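Local coordinates for spindle pole body-associated protein VIK1 (Candida glabrata, PDB 4GKP) that probably binds microtubules through a noncatalytic, kinesin motor-like domain and associates with the kinesin Kar3, at residues D68-I73 with N106-K111; F86-S91 with P215-S220; N92-F97 with V247-H252; E98-F103 with I201-I206. One frame throughout, in Å; residues are numbered along the deposited sequence.

Interaction 1: D68-I73 with N106-K111; sequences DLHVYI and NNYFDK
Asn-107 points its CB toward His-70 of helix 68-78. Its OD1 lies 4.1 Å from His-70 NE2, a van der Waals approach with the amide and imidazole planes 61° apart, while its ND2 is engaged at home by the carbonyl of Phe-103. A polar amide suits this partly exposed place, where it bonds back to the preceding turn. Tyr-108 follows and reaches furthest across. With CG anti to its carbonyl carbon (chi1 -60°), the ring extends so that the hydroxyl arrives at the opposite helix, where OH sits 3.8 Å from Ile-73 CG2 and 4.2 Å from His-70 CD2. The same Ile-73 methyl lies 4.1 Å from Tyr-108 CE2, so the branched side chain packs obliquely against the outer part of the ring. Tyrosine fits here because its ring can be buried against isoleucine while its hydroxyl is hydrogen-bonded to Asp-74 OD1, one residue further along the first helix. On the sheet side, Ile-73 touches Phe-83 and Tyr-108 touches Ile-114. Helix 68-78 thus meets the last part of helix 96-107 and the residues after it, all resting on the central sheet, as in the layered alpha/beta fold of kinesin motor domains.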
loop_
_atom_site.group_PDB
_atom_site.type_symbol
_atom_site.label_atom_id
_atom_site.label_comp_id
_atom_site.label_asym_id
_atom_site.label_seq_id
_atom_site.Cartn_x
_atom_site.Cartn_y
_atom_site.Cartn_z
ATOM N N ASP A 68 6.728 -2.662 -11.515
ATOM C CA ASP A 68 5.586 -3.598 -11.631
ATOM C C ASP A 68 4.215 -3.060 -11.144
ATOM O O ASP A 68 3.145 -3.504 -11.626
ATOM C CB ASP A 68 5.900 -4.933 -10.930
ATOM C CG ASP A 68 6.609 -5.937 -11.840
ATOM O OD1 ASP A 68 7.324 -5.504 -12.758
ATOM O OD2 ASP A 68 6.448 -7.170 -11.639
ATOM N N LEU A 69 4.257 -2.116 -10.201
ATOM C CA LEU A 69 3.043 -1.531 -9.622
ATOM C C LEU A 69 2.207 -0.798 -10.672
ATOM O O LEU A 69 0.980 -0.905 -10.668
ATOM C CB LEU A 69 3.380 -0.634 -8.419
ATOM C CG LEU A 69 3.962 -1.378 -7.199
ATOM C CD1 LEU A 69 4.304 -0.445 -6.049
ATOM C CD2 LEU A 69 3.011 -2.468 -6.732
ATOM N N HIS A 70 2.892 -0.113 -11.593
ATOM C CA HIS A 70 2.270 0.602 -12.707
ATOM C C HIS A 70 1.351 -0.316 -13.454
ATOM O O HIS A 70 0.218 0.037 -13.767
ATOM C CB HIS A 70 3.355 1.129 -13.664
ATOM C CG HIS A 70 2.836 2.027 -14.770
ATOM N ND1 HIS A 70 3.657 2.712 -15.589
ATOM C CD2 HIS A 70 1.528 2.341 -15.177
ATOM C CE1 HIS A 70 2.925 3.423 -16.472
ATOM N NE2 HIS A 70 1.623 3.198 -16.217
ATOM N N VAL A 71 1.853 -1.506 -13.755
ATOM C CA VAL A 71 1.130 -2.486 -14.560
ATOM C C VAL A 71 -0.053 -3.010 -13.759
ATOM O O VAL A 71 -1.172 -3.085 -14.257
ATOM C CB VAL A 71 2.080 -3.632 -15.026
ATOM C CG1 VAL A 71 1.347 -4.697 -15.823
ATOM C CG2 VAL A 71 3.224 -3.047 -15.829
ATOM N N TYR A 72 0.215 -3.344 -12.503
ATOM C CA TYR A 72 -0.820 -3.747 -11.569
ATOM C C TYR A 72 -1.948 -2.720 -11.509
ATOM O O TYR A 72 -3.099 -3.061 -11.747
ATOM C CB TYR A 72 -0.186 -3.954 -10.198
ATOM C CG TYR A 72 -1.176 -4.131 -9.097
ATOM C CD1 TYR A 72 -2.022 -5.232 -9.069
ATOM C CD2 TYR A 72 -1.278 -3.185 -8.072
ATOM C CE1 TYR A 72 -2.933 -5.408 -8.031
ATOM C CE2 TYR A 72 -2.178 -3.354 -7.041
ATOM C CZ TYR A 72 -3.008 -4.470 -7.028
ATOM O OH TYR A 72 -3.916 -4.632 -6.001
ATOM N N ILE A 73 -1.607 -1.464 -11.210
ATOM C CA ILE A 73 -2.578 -0.374 -11.090
ATOM C C ILE A 73 -3.385 -0.185 -12.365
ATOM O O ILE A 73 -4.620 -0.142 -12.344
ATOM C CB ILE A 73 -1.885 0.963 -10.734
ATOM C CG1 ILE A 73 -1.320 0.901 -9.311
ATOM C CG2 ILE A 73 -2.854 2.138 -10.902
ATOM C CD1 ILE A 73 -0.638 2.168 -8.818
ATOM N N ASN A 106 0.450 12.264 -13.179
ATOM C CA ASN A 106 1.081 12.108 -14.491
ATOM C C ASN A 106 0.397 11.138 -15.441
ATOM O O ASN A 106 0.703 11.141 -16.621
ATOM C CB ASN A 106 2.565 11.739 -14.346
ATOM C CG ASN A 106 3.359 12.788 -13.581
ATOM O OD1 ASN A 106 3.259 13.986 -13.855
ATOM N ND2 ASN A 106 4.158 12.337 -12.617
ATOM N N ASN A 107 -0.522 10.306 -14.952
ATOM C CA ASN A 107 -1.069 9.240 -15.806
ATOM C C ASN A 107 -2.577 9.202 -15.991
ATOM O O ASN A 107 -3.070 8.733 -17.025
ATOM C CB ASN A 107 -0.562 7.871 -15.362
ATOM C CG ASN A 107 0.927 7.723 -15.571
ATOM O OD1 ASN A 107 1.380 7.310 -16.650
ATOM N ND2 ASN A 107 1.707 8.108 -14.565
ATOM N N TYR A 108 -3.313 9.714 -15.015
ATOM C CA TYR A 108 -4.743 9.469 -14.994
ATOM C C TYR A 108 -5.666 10.703 -14.982
ATOM O O TYR A 108 -6.879 10.570 -15.169
ATOM C CB TYR A 108 -5.056 8.500 -13.849
ATOM C CG TYR A 108 -4.350 7.164 -14.003
ATOM C CD1 TYR A 108 -4.645 6.305 -15.082
ATOM C CD2 TYR A 108 -3.392 6.745 -13.070
ATOM C CE1 TYR A 108 -4.008 5.078 -15.213
ATOM C CE2 TYR A 108 -2.748 5.525 -13.201
ATOM C CZ TYR A 108 -3.058 4.697 -14.266
ATOM O OH TYR A 108 -2.395 3.483 -14.394
ATOM N N PHE A 109 -5.103 11.894 -14.793
ATOM C CA PHE A 109 -5.913 13.117 -14.659
ATOM C C PHE A 109 -6.775 13.406 -15.896
ATOM O O PHE A 109 -7.708 14.193 -15.818
ATOM C CB PHE A 109 -5.035 14.336 -14.325
ATOM C CG PHE A 109 -4.719 14.497 -12.851
ATOM C CD1 PHE A 109 -4.747 13.409 -11.975
ATOM C CD2 PHE A 109 -4.360 15.743 -12.343
ATOM C CE1 PHE A 109 -4.442 13.569 -10.622
ATOM C CE2 PHE A 109 -4.058 15.912 -10.992
ATOM C CZ PHE A 109 -4.092 14.822 -10.129
ATOM N N ASP A 110 -6.470 12.748 -17.021
ATOM C CA ASP A 110 -7.152 13.021 -18.277
ATOM C C ASP A 110 -8.232 11.974 -18.588
ATOM O O ASP A 110 -9.128 12.224 -19.404
ATOM C CB ASP A 110 -6.140 13.143 -19.429
ATOM N N LYS A 111 -8.163 10.820 -17.926
ATOM C CA LYS A 111 -9.198 9.796 -18.069
ATOM C C LYS A 111 -10.172 9.707 -16.866
ATOM O O LYS A 111 -11.267 9.130 -16.974
ATOM C CB LYS A 111 -8.556 8.438 -18.347
ATOM C CG LYS A 111 -7.559 8.430 -19.508
#

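Interaction 2: F86-S91 with P215-S220; sequences FSVGSS and PILKRS
Leu-217 meets Phe-86 and Val-88 where helix 214-219 packs on the face of the central sheet, against strand 83-88, in this kinesin-like fold of the P-loop NTPase type. From the helix backbone, CB of Leu-217 heads toward the strand, and CG stands anti to the backbone N (chi1 -167°), which carries the fork of the side chain to the sheet. CB and CG serve as the stem; the two methyls do the touching. CD1 comes to 3.9 Å from Phe-86 CE2, meeting the ring obliquely, and the two side chains run past each other in opposite directions. The other branch, CD2, lies 4.4 Å from Val-88 CG2, a looser contact. One leucine therefore spans two strand residues whose side chains, two positions apart, emerge on the same side of the sheet. Leucine suits this place because its fork offers a methyl to each; the flat phenylalanine and compact valine give it an apolar floor. The helices of 230-241 and 256-266 close in through Leu-235, Phe-239 and Leu-262, which also touch Leu-217, and Phe-86 meets the rings of Phe-239 and Phe-246. With no hydrogen bond or charge pair joining the segments, the contact relies on dispersion and on the burial of hydrocarbon, and it has little directional demand.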
loop_
_atom_site.group_PDB
_atom_site.type_symbol
_atom_site.label_atom_id
_atom_site.label_comp_id
_atom_site.label_asym_id
_atom_site.label_seq_id
_atom_site.Cartn_x
_atom_site.Cartn_y
_atom_site.Cartn_z
ATOM N N PHE A 86 -0.754 -2.252 -0.081
ATOM C CA PHE A 86 -0.280 -2.096 1.295
ATOM C C PHE A 86 1.192 -1.764 1.316
ATOM O O PHE A 86 1.976 -2.420 0.644
ATOM C CB PHE A 86 -0.432 -3.386 2.071
ATOM C CG PHE A 86 -1.823 -3.669 2.528
ATOM C CD1 PHE A 86 -2.760 -4.204 1.646
ATOM C CD2 PHE A 86 -2.181 -3.443 3.861
ATOM C CE1 PHE A 86 -4.043 -4.484 2.077
ATOM C CE2 PHE A 86 -3.464 -3.717 4.300
ATOM C CZ PHE A 86 -4.396 -4.243 3.404
ATOM N N SER A 87 1.563 -0.754 2.091
ATOM C CA SER A 87 2.966 -0.437 2.303
ATOM C C SER A 87 3.294 -0.739 3.759
ATOM O O SER A 87 2.738 -0.104 4.674
ATOM C CB SER A 87 3.259 1.026 1.977
ATOM O OG SER A 87 4.567 1.376 2.410
ATOM N N VAL A 88 4.171 -1.730 3.952
ATOM C CA VAL A 88 4.537 -2.255 5.275
ATOM C C VAL A 88 6.032 -2.027 5.535
ATOM O O VAL A 88 6.873 -2.433 4.739
ATOM C CB VAL A 88 4.200 -3.759 5.401
ATOM C CG1 VAL A 88 4.571 -4.300 6.790
ATOM C CG2 VAL A 88 2.733 -4.025 5.062
ATOM N N GLY A 89 6.344 -1.366 6.645
ATOM C CA GLY A 89 7.711 -0.968 6.988
ATOM C C GLY A 89 7.836 -0.571 8.452
ATOM O O GLY A 89 7.139 -1.110 9.316
ATOM N N SER A 90 8.718 0.382 8.742
ATOM C CA SER A 90 8.964 0.794 10.130
ATOM C C SER A 90 9.285 2.290 10.244
ATOM O O SER A 90 8.640 3.117 9.596
ATOM C CB SER A 90 10.058 -0.085 10.776
ATOM N N SER A 91 10.278 2.629 11.059
ATOM C CA SER A 91 10.583 4.019 11.388
ATOM C C SER A 91 11.128 4.799 10.196
ATOM O O SER A 91 10.950 6.020 10.116
ATOM C CB SER A 91 11.568 4.084 12.564
ATOM N N PRO A 215 0.525 -8.061 14.167
ATOM C CA PRO A 215 -0.395 -9.111 14.644
ATOM C C PRO A 215 -1.843 -8.971 14.164
ATOM O O PRO A 215 -2.472 -9.983 13.792
ATOM C CB PRO A 215 -0.322 -8.968 16.165
ATOM C CG PRO A 215 1.059 -8.467 16.410
ATOM C CD PRO A 215 1.311 -7.497 15.286
ATOM N N ILE A 216 -2.360 -7.739 14.158
ATOM C CA ILE A 216 -3.722 -7.472 13.664
ATOM C C ILE A 216 -3.821 -7.810 12.176
ATOM O O ILE A 216 -4.784 -8.445 11.730
ATOM C CB ILE A 216 -4.168 -6.008 13.903
ATOM C CG1 ILE A 216 -4.218 -5.684 15.403
ATOM N N LEU A 217 -2.807 -7.400 11.415
ATOM C CA LEU A 217 -2.747 -7.728 9.997
ATOM C C LEU A 217 -2.704 -9.248 9.819
ATOM O O LEU A 217 -3.569 -9.812 9.157
ATOM C CB LEU A 217 -1.554 -7.028 9.329
ATOM C CG LEU A 217 -1.468 -6.977 7.801
ATOM C CD1 LEU A 217 -2.583 -6.132 7.220
ATOM C CD2 LEU A 217 -0.117 -6.424 7.378
ATOM N N LYS A 218 -1.726 -9.904 10.443
ATOM C CA LYS A 218 -1.647 -11.370 10.451
ATOM C C LYS A 218 -3.013 -12.017 10.729
ATOM O O LYS A 218 -3.506 -12.790 9.909
ATOM C CB LYS A 218 -0.596 -11.860 11.455
ATOM N N ARG A 219 -3.629 -11.673 11.864
ATOM C CA ARG A 219 -4.945 -12.214 12.248
ATOM C C ARG A 219 -5.987 -12.056 11.136
ATOM O O ARG A 219 -6.785 -12.965 10.893
ATOM C CB ARG A 219 -5.455 -11.584 13.554
ATOM C CG ARG A 219 -4.801 -12.120 14.825
ATOM C CD ARG A 219 -5.601 -11.770 16.075
ATOM N NE ARG A 219 -5.466 -10.366 16.478
ATOM C CZ ARG A 219 -6.387 -9.422 16.276
ATOM N NH1 ARG A 219 -7.540 -9.707 15.674
ATOM N NH2 ARG A 219 -6.157 -8.179 16.681
ATOM N N SER A 220 -5.975 -10.906 10.462
ATOM C CA SER A 220 -6.786 -10.709 9.263
ATOM C C SER A 220 -6.235 -11.595 8.141
ATOM O O SER A 220 -6.986 -12.214 7.390
ATOM C CB SER A 220 -6.745 -9.245 8.838
ATOM O OG SER A 220 -6.866 -8.374 9.949
#

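Interaction 3: N92-F97 with V247-H252; sequences NIPNTF and VFQIDH
Gln-249 carries its CG anti to the backbone N (chi1 169°) and then bends at chi2 (112°), which swings its amide across to Asn-92 and Pro-94. OE1 comes to 3.7 Å from Pro-94 CB and skirts the pyrrolidine ring. NE2 lies 3.2 Å from Asn-92 O, but at an angle too poor for a hydrogen bond; it instead makes a weak one, 3.3 Å long, to Asp-251 OD2 two residues on. Asp-251 has CG between its backbone N and carbonyl carbon (chi1 66°), and its OD2 packs 3.7 Å from Asn-92 CB. The link from strand 83-88 to helix 96-107 stands where kinesins have their P-loop, but the Gly-Lys-Thr/Ser signature is absent, consistent with a noncatalytic protein; it lies beside strand 246-250, the parallel neighbour of 83-88. A water bridges the two segments: it accepts from Asn-92 N at 3.2 Å and donates to Asp-251 OD2 at 3.1 Å. Aspartate suits this place with two acceptors, OD2 taking the water and the weak glutamine bond, OD1 hydrogen-bonded to Ser-253 OG. Pro-94, which has no N-H, lies against Gln-249 OE1 and also touches Tyr-209.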
loop_
_atom_site.group_PDB
_atom_site.type_symbol
_atom_site.label_atom_id
_atom_site.label_comp_id
_atom_site.label_asym_id
_atom_site.label_seq_id
_atom_site.Cartn_x
_atom_site.Cartn_y
_atom_site.Cartn_z
ATOM N N ASN A 92 11.805 4.103 9.283
ATOM C CA ASN A 92 12.287 4.729 8.053
ATOM C C ASN A 92 11.158 4.729 7.030
ATOM O O ASN A 92 10.946 3.756 6.318
ATOM C CB ASN A 92 13.551 4.040 7.515
ATOM C CG ASN A 92 14.443 4.983 6.714
ATOM O OD1 ASN A 92 14.218 6.198 6.670
ATOM N ND2 ASN A 92 15.469 4.425 6.075
ATOM N N ILE A 93 10.409 5.826 7.005
ATOM C CA ILE A 93 9.217 5.935 6.181
ATOM C C ILE A 93 9.585 6.199 4.727
ATOM O O ILE A 93 10.242 7.188 4.411
ATOM C CB ILE A 93 8.254 7.034 6.692
ATOM N N PRO A 94 9.145 5.313 3.827
ATOM C CA PRO A 94 9.448 5.544 2.418
ATOM C C PRO A 94 8.709 6.788 1.882
ATOM O O PRO A 94 7.816 7.314 2.548
ATOM C CB PRO A 94 8.951 4.253 1.740
ATOM C CG PRO A 94 7.889 3.716 2.658
ATOM C CD PRO A 94 8.250 4.151 4.044
ATOM N N ASN A 95 9.107 7.259 0.702
ATOM C CA ASN A 95 8.429 8.371 0.035
ATOM C C ASN A 95 7.182 7.923 -0.760
ATOM O O ASN A 95 6.642 8.689 -1.557
ATOM C CB ASN A 95 9.418 9.118 -0.883
ATOM N N THR A 96 6.741 6.686 -0.525
ATOM C CA THR A 96 5.676 6.046 -1.287
ATOM C C THR A 96 4.401 6.898 -1.516
ATOM O O THR A 96 3.924 6.978 -2.647
ATOM C CB THR A 96 5.334 4.681 -0.671
ATOM O OG1 THR A 96 6.553 4.006 -0.335
ATOM C CG2 THR A 96 4.528 3.804 -1.641
ATOM N N PHE A 97 3.883 7.551 -0.471
ATOM C CA PHE A 97 2.670 8.368 -0.585
ATOM C C PHE A 97 2.777 9.520 -1.586
ATOM O O PHE A 97 1.863 9.733 -2.395
ATOM C CB PHE A 97 2.223 8.900 0.791
ATOM C CG PHE A 97 0.932 9.690 0.754
ATOM C CD1 PHE A 97 -0.282 9.065 0.465
ATOM C CD2 PHE A 97 0.926 11.050 1.016
ATOM C CE1 PHE A 97 -1.471 9.780 0.430
ATOM C CE2 PHE A 97 -0.267 11.773 0.991
ATOM C CZ PHE A 97 -1.464 11.137 0.698
ATOM N N VAL A 247 3.863 -4.087 -0.558
ATOM C CA VAL A 247 5.269 -3.743 -0.627
ATOM C C VAL A 247 5.836 -3.769 0.801
ATOM O O VAL A 247 5.257 -3.184 1.719
ATOM C CB VAL A 247 5.522 -2.403 -1.370
ATOM C CG1 VAL A 247 4.667 -1.294 -0.795
ATOM C CG2 VAL A 247 6.980 -1.995 -1.281
ATOM N N PHE A 248 6.942 -4.486 0.975
ATOM C CA PHE A 248 7.602 -4.610 2.278
ATOM C C PHE A 248 8.968 -3.955 2.242
ATOM O O PHE A 248 9.804 -4.282 1.403
ATOM C CB PHE A 248 7.762 -6.078 2.660
ATOM C CG PHE A 248 6.468 -6.844 2.693
ATOM C CD1 PHE A 248 5.728 -6.942 3.870
ATOM C CD2 PHE A 248 6.002 -7.495 1.546
ATOM C CE1 PHE A 248 4.542 -7.664 3.897
ATOM C CE2 PHE A 248 4.824 -8.218 1.569
ATOM C CZ PHE A 248 4.080 -8.290 2.739
ATOM N N GLN A 249 9.178 -3.013 3.146
ATOM C CA GLN A 249 10.448 -2.320 3.296
ATOM C C GLN A 249 11.426 -3.252 4.039
ATOM O O GLN A 249 11.207 -3.598 5.210
ATOM C CB GLN A 249 10.205 -1.017 4.061
ATOM C CG GLN A 249 11.441 -0.278 4.537
ATOM C CD GLN A 249 11.663 1.045 3.833
ATOM O OE1 GLN A 249 11.048 1.339 2.805
ATOM N NE2 GLN A 249 12.557 1.854 4.386
ATOM N N ILE A 250 12.467 -3.699 3.333
ATOM C CA ILE A 250 13.483 -4.572 3.925
ATOM C C ILE A 250 14.800 -3.812 4.066
ATOM O O ILE A 250 15.513 -3.585 3.082
ATOM C CB ILE A 250 13.628 -5.921 3.174
ATOM C CG1 ILE A 250 12.526 -6.887 3.613
ATOM C CG2 ILE A 250 14.916 -6.626 3.544
ATOM C CD1 ILE A 250 11.349 -6.934 2.693
ATOM N N ASP A 251 15.089 -3.385 5.297
ATOM C CA ASP A 251 16.266 -2.563 5.580
ATOM C C ASP A 251 16.956 -2.873 6.910
ATOM O O ASP A 251 17.048 -4.032 7.321
ATOM C CB ASP A 251 15.917 -1.072 5.475
ATOM C CG ASP A 251 14.939 -0.604 6.543
ATOM O OD1 ASP A 251 14.427 -1.440 7.328
ATOM O OD2 ASP A 251 14.692 0.623 6.586
ATOM N N HIS A 252 17.417 -1.810 7.569
ATOM C CA HIS A 252 18.220 -1.880 8.785
ATOM C C HIS A 252 17.478 -2.365 10.002
ATOM O O HIS A 252 18.076 -2.943 10.919
ATOM C CB HIS A 252 18.801 -0.500 9.068
HETATM O O HOH W 1 12.406 1.023 8.678
#

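Interaction 4: E98-F103 with I201-I206; sequences EKLLAF and IDFYFI
Leu-100 is the residue of helix segment 98-103 that meets the strand, packing its forked end against Phe-203 and Phe-205. Its CG is anti to the backbone N (chi1 -179°), an extended start that drives both methyls away from the helix and onto the two rings. CD2 sits over one face of Phe-205, 4.0 Å from the ring centroid and 25° off the normal, making a CH-pi contact; it lies toward the rim, 3.7 Å from CG of that residue. CD1 and CD2 both lie 4.0 Å from Phe-203 CE2, so CD2 is shared between the two rings. Both phenylalanines likewise start anti to their backbone N, and as alternate residues of one strand they project from the same face of the sheet. Leucine suits the spot for its two methyls on one branch point, and phenylalanine supplies broad apolar surfaces to receive them. Further along the helix, Phe-103 turns to a different neighbour, its ring meeting that of His-70 edge-to-face. Around this pairing, Phe-188 of strand 183-192 touches Leu-100 and Phe-203, and Leu-85 of strand 83-88 touches both phenylalanines. Thr-96 and Phe-97 of the same helix also rest on Phe-205; helix 96-107 runs along strand 201-208 in the opposite direction, and strands 83-88 and 183-192 flank strand 201-208 in the sheet.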
loop_
_atom_site.group_PDB
_atom_site.type_symbol
_atom_site.label_atom_id
_atom_site.label_comp_id
_atom_site.label_asym_id
_atom_site.label_seq_id
_atom_site.Cartn_x
_atom_site.Cartn_y
_atom_site.Cartn_z
ATOM N N GLU A 98 3.882 10.259 -1.538
ATOM C CA GLU A 98 4.079 11.427 -2.415
ATOM C C GLU A 98 4.259 11.029 -3.880
ATOM O O GLU A 98 3.794 11.733 -4.789
ATOM C CB GLU A 98 5.272 12.266 -1.958
ATOM C CG GLU A 98 5.253 12.659 -0.483
ATOM C CD GLU A 98 5.913 11.623 0.417
ATOM O OE1 GLU A 98 7.053 11.196 0.117
ATOM O OE2 GLU A 98 5.300 11.241 1.432
ATOM N N LYS A 99 4.926 9.897 -4.102
ATOM C CA LYS A 99 5.155 9.378 -5.451
ATOM C C LYS A 99 3.863 8.805 -6.050
ATOM O O LYS A 99 3.599 8.918 -7.255
ATOM C CB LYS A 99 6.275 8.333 -5.432
ATOM C CG LYS A 99 7.671 8.920 -5.249
ATOM C CD LYS A 99 8.162 9.616 -6.518
ATOM C CE LYS A 99 9.486 10.340 -6.307
ATOM N NZ LYS A 99 10.545 9.407 -5.831
ATOM N N LEU A 100 3.056 8.210 -5.182
ATOM C CA LEU A 100 1.723 7.767 -5.532
ATOM C C LEU A 100 0.877 8.935 -6.059
ATOM O O LEU A 100 0.324 8.847 -7.154
ATOM C CB LEU A 100 1.063 7.117 -4.327
ATOM C CG LEU A 100 -0.345 6.591 -4.563
ATOM C CD1 LEU A 100 -0.308 5.439 -5.550
ATOM C CD2 LEU A 100 -0.991 6.188 -3.237
ATOM N N LEU A 101 0.790 10.027 -5.289
ATOM C CA LEU A 101 0.110 11.235 -5.771
ATOM C C LEU A 101 0.660 11.683 -7.122
ATOM O O LEU A 101 -0.110 11.936 -8.045
ATOM C CB LEU A 101 0.171 12.385 -4.755
ATOM C CG LEU A 101 -0.505 12.152 -3.400
ATOM C CD1 LEU A 101 -0.459 13.398 -2.520
ATOM C CD2 LEU A 101 -1.930 11.663 -3.565
ATOM N N ALA A 102 1.985 11.741 -7.242
ATOM C CA ALA A 102 2.638 12.199 -8.477
ATOM C C ALA A 102 2.336 11.261 -9.652
ATOM O O ALA A 102 2.050 11.706 -10.775
ATOM C CB ALA A 102 4.145 12.346 -8.257
ATOM N N PHE A 103 2.377 9.963 -9.382
ATOM C CA PHE A 103 2.016 8.955 -10.387
ATOM C C PHE A 103 0.600 9.154 -10.953
ATOM O O PHE A 103 0.399 9.052 -12.162
ATOM C CB PHE A 103 2.213 7.530 -9.826
ATOM C CG PHE A 103 1.745 6.433 -10.757
ATOM C CD1 PHE A 103 2.482 6.092 -11.890
ATOM C CD2 PHE A 103 0.578 5.741 -10.492
ATOM C CE1 PHE A 103 2.055 5.093 -12.742
ATOM C CE2 PHE A 103 0.138 4.740 -11.343
ATOM C CZ PHE A 103 0.876 4.420 -12.467
ATOM N N ILE A 201 -14.282 3.333 -9.208
ATOM C CA ILE A 201 -13.403 2.229 -8.862
ATOM C C ILE A 201 -12.628 2.654 -7.619
ATOM O O ILE A 201 -11.963 3.698 -7.625
ATOM C CB ILE A 201 -12.398 1.921 -9.991
ATOM C CG1 ILE A 201 -13.124 1.857 -11.355
ATOM C CG2 ILE A 201 -11.630 0.646 -9.660
ATOM C CD1 ILE A 201 -12.217 1.947 -12.552
ATOM N N ASP A 202 -12.726 1.862 -6.552
ATOM C CA ASP A 202 -12.033 2.201 -5.308
ATOM C C ASP A 202 -10.600 1.653 -5.257
ATOM O O ASP A 202 -10.347 0.465 -5.538
ATOM C CB ASP A 202 -12.826 1.690 -4.099
ATOM C CG ASP A 202 -14.256 2.167 -4.106
ATOM O OD1 ASP A 202 -14.487 3.336 -4.399
ATOM O OD2 ASP A 202 -15.166 1.368 -3.823
ATOM N N PHE A 203 -9.675 2.522 -4.886
ATOM C CA PHE A 203 -8.312 2.107 -4.644
ATOM C C PHE A 203 -7.973 2.479 -3.215
ATOM O O PHE A 203 -8.178 3.628 -2.820
ATOM C CB PHE A 203 -7.337 2.768 -5.632
ATOM C CG PHE A 203 -5.868 2.606 -5.261
ATOM C CD1 PHE A 203 -5.259 1.348 -5.255
ATOM C CD2 PHE A 203 -5.083 3.719 -4.953
ATOM C CE1 PHE A 203 -3.914 1.199 -4.930
ATOM C CE2 PHE A 203 -3.731 3.573 -4.620
ATOM C CZ PHE A 203 -3.148 2.307 -4.605
ATOM N N TYR A 204 -7.473 1.509 -2.446
ATOM C CA TYR A 204 -7.049 1.747 -1.052
ATOM C C TYR A 204 -5.543 1.646 -0.927
ATOM O O TYR A 204 -4.936 0.640 -1.337
ATOM C CB TYR A 204 -7.696 0.750 -0.078
ATOM C CG TYR A 204 -9.188 0.743 -0.150
ATOM C CD1 TYR A 204 -9.940 1.640 0.603
ATOM C CD2 TYR A 204 -9.861 -0.138 -1.005
ATOM C CE1 TYR A 204 -11.328 1.650 0.527
ATOM C CE2 TYR A 204 -11.246 -0.135 -1.092
ATOM C CZ TYR A 204 -11.969 0.759 -0.317
ATOM O OH TYR A 204 -13.330 0.770 -0.393
ATOM N N PHE A 205 -4.952 2.696 -0.374
ATOM C CA PHE A 205 -3.538 2.694 -0.054
ATOM C C PHE A 205 -3.363 2.665 1.454
ATOM O O PHE A 205 -3.714 3.610 2.159
ATOM C CB PHE A 205 -2.816 3.909 -0.639
ATOM C CG PHE A 205 -1.350 3.940 -0.325
ATOM C CD1 PHE A 205 -0.505 2.900 -0.742
ATOM C CD2 PHE A 205 -0.799 4.999 0.398
ATOM C CE1 PHE A 205 0.856 2.917 -0.440
ATOM C CE2 PHE A 205 0.564 5.031 0.680
ATOM C CZ PHE A 205 1.391 3.994 0.257
ATOM N N ILE A 206 -2.802 1.568 1.937
ATOM C CA ILE A 206 -2.772 1.311 3.355
ATOM C C ILE A 206 -1.353 1.292 3.849
ATOM O O ILE A 206 -0.513 0.534 3.346
ATOM C CB ILE A 206 -3.540 0.020 3.684
ATOM C CG1 ILE A 206 -5.035 0.249 3.400
ATOM C CG2 ILE A 206 -3.332 -0.359 5.145
ATOM C CD1 ILE A 206 -5.721 -0.923 2.740
#

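Helix 96-107 ties three of the contacts together: interaction 3 lies on the stretch leading into it, interaction 4 on its middle, and interaction 1 on its last residues and what follows. Interactions 1 and 4 have centres about 10 Å apart and touch where Phe-103 CZ lies 3.5 Å from His-70 CD2. Interactions 3 and 4 meet through Thr-96 CG2, 3.7 Å from Phe-205 CZ. Strand 83-88, central to interaction 2, runs between strands 201-208 and 246-250, those of interactions 4 and 3: Ser-87 N is 2.7 Å from Ile-206 O, and Val-88 O 2.9 Å from Gln-249 N. Interactions 1 and 2 lie on opposite sides of the chain's centre, their own centres about 25 Å apart.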